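Local coordinates for cell division control protein 73 (Saccharomyces cerevisiae, PDB 3V46) that serves in the PAF1 complex in transcription elongation and histone modification, its C-terminal Ras-like domain, which does not bind GTP, promoting the complex's association with chromatin, at residues 57-63 with 157-161; 83-87 with 102-106. One frame throughout, in Å; residues are numbered along the deposited sequence.

How the interactions relate
From the N terminus, the chain first reaches residues 57-63, the last part of strand 54-59 and the chain that follows. This strand is an outermost one of the mixed sheet. Interaction 1 is completed only 94 residues later, at 157-161 in helix 149-166. Between its two halves lie 83-87 and then 102-106, so interaction 2 falls wholly within the larger loop and the two do not cross. Interaction 2 closes a short loop that contains strand 88-92. Interaction 1 ties the C-terminal helix to the sheet edge. Interaction 2 joins the loops that come before and after strand 88-92. Their centres are about 22 Å apart, and they do not touch.

Interaction 1: residues 57-63 with 157-161; sequences IEKNFER and WHSLE
The carboxylate of Glu161 grips the turn that follows strand 54-59. Glu161 OE2 accepts the backbone N-H of Arg63 at 2.9 Å, on the syn side but 32° out of the carboxylate plane. The bond is bent, at 142°. One bridging water is held by OE1 of both Glu161 and Glu62 and by Arg63 NE. Another joins Glu161 OE2 to the backbone N and OE1 of Glu62. Lys59 bends at chi2 and runs over one face of the Trp157 indole. Lys59 NZ sits 3.9 Å from the centroid of the Trp157 five-membered ring, a cation-pi contact, and Lys59 CE makes a CH-pi contact with the same ring. Trp157 NE1 is hydrogen-bonded to Leu36 O. In this Ras-like fold, the contact lays helix 149-166 against an edge strand of the central sheet. Phe61 packs between the two polar sites, with Lys59 CG over the centre of one face of its ring. Phe61 CZ is 3.7 Å from Trp157 CE3, with the ring planes at 73°. Glu161 runs alongside the Phe61 ring in the opposite sense, its CB 3.6 Å from Phe61 CD1. Two residues back from Lys59, Ile57 CG2 meets the indole edge 4.1 Å from Trp157 CH2.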
loop_
_atom_site.group_PDB
_atom_site.type_symbol
_atom_site.label_atom_id
_atom_site.label_comp_id
_atom_site.label_asym_id
_atom_site.label_seq_id
_atom_site.Cartn_x
_atom_site.Cartn_y
_atom_site.Cartn_z
ATOM N N ILE A 57 -7.860 3.761 -8.002
ATOM C CA ILE A 57 -7.031 4.905 -8.338
ATOM C C ILE A 57 -6.375 4.647 -9.681
ATOM O O ILE A 57 -5.772 3.593 -9.890
ATOM C CB ILE A 57 -5.928 5.146 -7.272
ATOM C CG1 ILE A 57 -6.540 5.598 -5.944
ATOM C CG2 ILE A 57 -4.935 6.198 -7.750
ATOM C CD1 ILE A 57 -5.497 5.896 -4.859
ATOM N N GLU A 58 -6.493 5.603 -10.599
ATOM C CA GLU A 58 -5.802 5.513 -11.866
ATOM C C GLU A 58 -4.580 6.422 -11.804
ATOM O O GLU A 58 -4.654 7.549 -11.298
ATOM C CB GLU A 58 -6.728 5.935 -13.009
ATOM C CG GLU A 58 -6.095 5.818 -14.376
ATOM C CD GLU A 58 -7.115 5.767 -15.516
ATOM O OE1 GLU A 58 -8.192 5.152 -15.375
ATOM O OE2 GLU A 58 -6.834 6.351 -16.558
ATOM N N LYS A 59 -3.456 5.922 -12.301
ATOM C CA LYS A 59 -2.207 6.657 -12.306
ATOM C C LYS A 59 -1.580 6.662 -13.686
ATOM O O LYS A 59 -1.437 5.619 -14.326
ATOM C CB LYS A 59 -1.222 6.034 -11.313
ATOM C CG LYS A 59 0.155 6.701 -11.272
ATOM C CD LYS A 59 0.069 8.095 -10.678
ATOM C CE LYS A 59 1.451 8.712 -10.509
ATOM N NZ LYS A 59 1.365 10.116 -10.045
ATOM N N ASN A 60 -1.203 7.849 -14.144
ATOM C CA ASN A 60 -0.412 7.980 -15.354
ATOM C C ASN A 60 1.055 8.102 -14.938
ATOM O O ASN A 60 1.479 9.121 -14.393
ATOM C CB ASN A 60 -0.866 9.199 -16.154
ATOM C CG ASN A 60 -0.245 9.251 -17.536
ATOM O OD1 ASN A 60 0.661 10.043 -17.794
ATOM N ND2 ASN A 60 -0.726 8.392 -18.435
ATOM N N PHE A 61 1.814 7.034 -15.152
ATOM C CA PHE A 61 3.234 7.013 -14.823
ATOM C C PHE A 61 4.061 7.532 -15.986
ATOM O O PHE A 61 3.740 7.289 -17.153
ATOM C CB PHE A 61 3.689 5.585 -14.540
ATOM C CG PHE A 61 3.158 4.999 -13.263
ATOM C CD1 PHE A 61 3.726 5.329 -12.049
ATOM C CD2 PHE A 61 2.106 4.090 -13.282
ATOM C CE1 PHE A 61 3.265 4.769 -10.868
ATOM C CE2 PHE A 61 1.640 3.524 -12.105
ATOM C CZ PHE A 61 2.216 3.872 -10.895
ATOM N N GLU A 62 5.141 8.230 -15.667
ATOM C CA GLU A 62 6.050 8.738 -16.680
ATOM C C GLU A 62 6.680 7.632 -17.508
ATOM O O GLU A 62 6.979 7.826 -18.686
ATOM C CB GLU A 62 7.173 9.523 -16.012
ATOM C CG GLU A 62 6.716 10.779 -15.332
ATOM C CD GLU A 62 7.768 11.316 -14.393
ATOM O OE1 GLU A 62 8.115 10.613 -13.419
ATOM O OE2 GLU A 62 8.251 12.433 -14.635
ATOM N N ARG A 63 6.906 6.478 -16.894
ATOM C CA ARG A 63 7.750 5.465 -17.520
ATOM C C ARG A 63 6.978 4.234 -17.957
ATOM O O ARG A 63 7.575 3.229 -18.339
ATOM C CB ARG A 63 8.910 5.109 -16.588
ATOM C CG ARG A 63 9.794 6.316 -16.328
ATOM C CD ARG A 63 11.015 6.030 -15.480
ATOM N NE ARG A 63 11.752 7.271 -15.245
ATOM C CZ ARG A 63 12.597 7.820 -16.113
ATOM N NH1 ARG A 63 12.832 7.234 -17.280
ATOM N NH2 ARG A 63 13.215 8.955 -15.813
ATOM N N TRP A 157 5.092 7.061 -5.360
ATOM C CA TRP A 157 4.721 6.676 -6.711
ATOM C C TRP A 157 5.929 6.244 -7.526
ATOM O O TRP A 157 5.818 5.329 -8.339
ATOM C CB TRP A 157 3.975 7.803 -7.419
ATOM C CG TRP A 157 2.533 7.942 -7.044
ATOM C CD1 TRP A 157 1.939 9.039 -6.501
ATOM C CD2 TRP A 157 1.497 6.969 -7.214
ATOM N NE1 TRP A 157 0.595 8.817 -6.333
ATOM C CE2 TRP A 157 0.297 7.555 -6.769
ATOM C CE3 TRP A 157 1.462 5.668 -7.722
ATOM C CZ2 TRP A 157 -0.919 6.878 -6.796
ATOM C CZ3 TRP A 157 0.252 5.000 -7.752
ATOM C CH2 TRP A 157 -0.923 5.607 -7.297
ATOM N N HIS A 158 7.073 6.900 -7.327
ATOM C CA HIS A 158 8.310 6.512 -8.002
ATOM C C HIS A 158 8.726 5.101 -7.578
ATOM O O HIS A 158 9.118 4.287 -8.413
ATOM C CB HIS A 158 9.416 7.544 -7.705
ATOM C CG HIS A 158 10.796 7.103 -8.084
ATOM N ND1 HIS A 158 11.341 7.345 -9.327
ATOM C CD2 HIS A 158 11.752 6.457 -7.374
ATOM C CE1 HIS A 158 12.569 6.859 -9.372
ATOM N NE2 HIS A 158 12.844 6.317 -8.198
ATOM N N SER A 159 8.607 4.815 -6.280
ATOM C CA SER A 159 8.936 3.508 -5.716
ATOM C C SER A 159 8.048 2.439 -6.328
ATOM O O SER A 159 8.509 1.365 -6.716
ATOM C CB SER A 159 8.751 3.530 -4.192
ATOM O OG SER A 159 8.903 2.240 -3.629
ATOM N N LEU A 160 6.760 2.744 -6.438
ATOM C CA LEU A 160 5.820 1.781 -6.987
ATOM C C LEU A 160 6.017 1.615 -8.503
ATOM O O LEU A 160 5.918 0.514 -9.029
ATOM C CB LEU A 160 4.394 2.210 -6.657
ATOM C CG LEU A 160 3.309 1.213 -7.039
ATOM C CD1 LEU A 160 3.566 -0.157 -6.415
ATOM C CD2 LEU A 160 1.954 1.745 -6.617
ATOM N N GLU A 161 6.326 2.704 -9.201
ATOM C CA GLU A 161 6.596 2.646 -10.633
ATOM C C GLU A 161 7.739 1.677 -10.923
ATOM O O GLU A 161 7.652 0.853 -11.828
ATOM C CB GLU A 161 6.948 4.042 -11.154
ATOM C CG GLU A 161 7.198 4.115 -12.633
ATOM C CD GLU A 161 7.570 5.510 -13.067
ATOM O OE1 GLU A 161 8.453 6.120 -12.423
ATOM O OE2 GLU A 161 6.970 6.005 -14.035
HETATM O O HOH W 1 9.923 8.220 -13.326
HETATM O O HOH W 2 6.044 8.578 -12.870
#

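Interaction 2: residues 83-87 with 102-106; sequences EYWDR and NYQWN
Trp85 is the centre of this contact, and the backbone at Tyr103 and Gln104 lies over one face of its indole. Gln104 CB stands 3.6 Å from the centroid of the Trp85 five-membered ring, a CH-pi contact. The backbone N of Gln104 lies over the middle of the same face, 3.6 Å from Trp85 CE2. The far end of the indole reaches Tyr103, where Trp85 CH2 is 3.5 Å from Tyr103 CD1. The two rings are oblique, with planes at 44°. Trp105 closes in from the other end of Trp85. Its chi1 of -50° turns the indole back toward 83-87, and Trp105 CH2 is 3.9 Å from Trp85 CB. The Trp85 carbonyl O lies at the ring edge, in plane, 3.6 Å from Trp105 CZ3. Segment 83-87 lies in the loop before strand 88-92 of the Ras-like domain, and 102-106 in the loop after it. Trp85 also stacks on Phe79, and Trp105 packs against helix 108-114. No hydrogen bond joins the two segments. Between them the contact depends on the shape and polarisability of the Trp85 face, probably helped by weak electrostatic attraction between the carbonyl O and the Trp105 edge.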
loop_
_atom_site.group_PDB
_atom_site.type_symbol
_atom_site.label_atom_id
_atom_site.label_comp_id
_atom_site.label_asym_id
_atom_site.label_seq_id
_atom_site.Cartn_x
_atom_site.Cartn_y
_atom_site.Cartn_z
ATOM N N GLU A 83 -5.049 -16.905 -8.873
ATOM C CA GLU A 83 -4.367 -16.009 -9.807
ATOM C C GLU A 83 -4.531 -14.525 -9.445
ATOM O O GLU A 83 -3.735 -13.692 -9.879
ATOM C CB GLU A 83 -4.773 -16.289 -11.261
ATOM C CG GLU A 83 -6.267 -16.402 -11.533
ATOM C CD GLU A 83 -6.556 -16.760 -12.987
ATOM O OE1 GLU A 83 -5.589 -16.898 -13.767
ATOM O OE2 GLU A 83 -7.743 -16.903 -13.355
ATOM N N TYR A 84 -5.541 -14.196 -8.641
ATOM C CA TYR A 84 -5.681 -12.840 -8.127
ATOM C C TYR A 84 -4.430 -12.470 -7.340
ATOM O O TYR A 84 -3.999 -11.323 -7.336
ATOM C CB TYR A 84 -6.901 -12.705 -7.207
ATOM C CG TYR A 84 -8.214 -12.438 -7.908
ATOM C CD1 TYR A 84 -8.604 -11.144 -8.221
ATOM C CD2 TYR A 84 -9.077 -13.475 -8.230
ATOM C CE1 TYR A 84 -9.808 -10.893 -8.853
ATOM C CE2 TYR A 84 -10.280 -13.234 -8.865
ATOM C CZ TYR A 84 -10.641 -11.941 -9.171
ATOM O OH TYR A 84 -11.841 -11.693 -9.797
ATOM N N TRP A 85 -3.848 -13.446 -6.658
ATOM C CA TRP A 85 -2.671 -13.174 -5.840
ATOM C C TRP A 85 -1.468 -12.738 -6.669
ATOM O O TRP A 85 -0.624 -11.991 -6.180
ATOM C CB TRP A 85 -2.325 -14.383 -4.973
ATOM C CG TRP A 85 -3.240 -14.461 -3.819
ATOM C CD1 TRP A 85 -4.299 -15.308 -3.650
ATOM C CD2 TRP A 85 -3.217 -13.608 -2.673
ATOM N NE1 TRP A 85 -4.928 -15.039 -2.456
ATOM C CE2 TRP A 85 -4.280 -14.000 -1.838
ATOM C CE3 TRP A 85 -2.391 -12.557 -2.268
ATOM C CZ2 TRP A 85 -4.545 -13.370 -0.630
ATOM C CZ3 TRP A 85 -2.656 -11.935 -1.066
ATOM C CH2 TRP A 85 -3.717 -12.352 -0.257
ATOM N N ASP A 86 -1.391 -13.185 -7.917
ATOM C CA ASP A 86 -0.284 -12.798 -8.788
ATOM C C ASP A 86 -0.365 -11.326 -9.160
ATOM O O ASP A 86 0.618 -10.754 -9.644
ATOM C CB ASP A 86 -0.276 -13.624 -10.073
ATOM C CG ASP A 86 -0.015 -15.089 -9.830
ATOM O OD1 ASP A 86 0.735 -15.410 -8.888
ATOM O OD2 ASP A 86 -0.556 -15.925 -10.596
ATOM N N ARG A 87 -1.540 -10.727 -8.947
ATOM C CA ARG A 87 -1.803 -9.336 -9.307
ATOM C C ARG A 87 -1.442 -8.366 -8.191
ATOM O O ARG A 87 -1.473 -7.158 -8.388
ATOM C CB ARG A 87 -3.282 -9.150 -9.663
ATOM C CG ARG A 87 -3.705 -9.859 -10.953
ATOM C CD ARG A 87 -5.218 -9.928 -11.090
ATOM N NE ARG A 87 -5.848 -8.614 -11.086
ATOM C CZ ARG A 87 -7.160 -8.414 -11.047
ATOM N NH1 ARG A 87 -7.992 -9.448 -11.028
ATOM N NH2 ARG A 87 -7.647 -7.184 -11.034
ATOM N N ASN A 102 -4.051 -15.469 5.945
ATOM C CA ASN A 102 -4.880 -16.005 4.863
ATOM C C ASN A 102 -4.383 -15.601 3.472
ATOM O O ASN A 102 -5.080 -15.772 2.474
ATOM C CB ASN A 102 -6.335 -15.566 5.054
ATOM C CG ASN A 102 -7.213 -15.906 3.865
ATOM O OD1 ASN A 102 -7.682 -17.039 3.725
ATOM N ND2 ASN A 102 -7.440 -14.922 2.999
ATOM N N TYR A 103 -3.168 -15.072 3.407
ATOM C CA TYR A 103 -2.579 -14.694 2.131
ATOM C C TYR A 103 -2.026 -15.946 1.435
ATOM O O TYR A 103 -1.722 -16.942 2.090
ATOM C CB TYR A 103 -1.443 -13.684 2.343
ATOM C CG TYR A 103 -1.842 -12.251 2.699
ATOM C CD1 TYR A 103 -3.112 -11.927 3.146
ATOM C CD2 TYR A 103 -0.920 -11.224 2.569
ATOM C CE1 TYR A 103 -3.448 -10.608 3.466
ATOM C CE2 TYR A 103 -1.241 -9.915 2.880
ATOM C CZ TYR A 103 -2.501 -9.605 3.327
ATOM O OH TYR A 103 -2.792 -8.279 3.620
ATOM N N GLN A 104 -1.872 -15.891 0.115
ATOM C CA GLN A 104 -1.329 -17.025 -0.630
ATOM C C GLN A 104 0.035 -17.398 -0.071
ATOM O O GLN A 104 0.348 -18.582 0.103
ATOM C CB GLN A 104 -1.186 -16.675 -2.110
ATOM C CG GLN A 104 -0.696 -17.817 -2.957
ATOM C CD GLN A 104 -1.659 -18.982 -2.951
ATOM O OE1 GLN A 104 -2.876 -18.797 -2.922
ATOM N NE2 GLN A 104 -1.120 -20.193 -2.975
ATOM N N TRP A 105 0.848 -16.375 0.183
ATOM C CA TRP A 105 2.157 -16.550 0.799
ATOM C C TRP A 105 2.067 -15.936 2.186
ATOM O O TRP A 105 2.015 -14.706 2.335
ATOM C CB TRP A 105 3.250 -15.883 -0.054
ATOM C CG TRP A 105 3.154 -16.290 -1.485
ATOM C CD1 TRP A 105 3.581 -17.466 -2.032
ATOM C CD2 TRP A 105 2.558 -15.543 -2.553
ATOM N NE1 TRP A 105 3.291 -17.498 -3.374
ATOM C CE2 TRP A 105 2.668 -16.327 -3.722
ATOM C CE3 TRP A 105 1.952 -14.283 -2.639
ATOM C CZ2 TRP A 105 2.194 -15.896 -4.958
ATOM C CZ3 TRP A 105 1.484 -13.858 -3.865
ATOM C CH2 TRP A 105 1.604 -14.665 -5.009
ATOM N N ASN A 106 1.986 -16.784 3.210
ATOM C CA ASN A 106 1.580 -16.289 4.528
ATOM C C ASN A 106 2.712 -16.011 5.519
ATOM O O ASN A 106 2.460 -15.627 6.661
ATOM C CB ASN A 106 0.541 -17.222 5.158
ATOM C CG ASN A 106 1.086 -18.613 5.430
ATOM O OD1 ASN A 106 2.285 -18.859 5.327
ATOM N ND2 ASN A 106 0.197 -19.529 5.799
#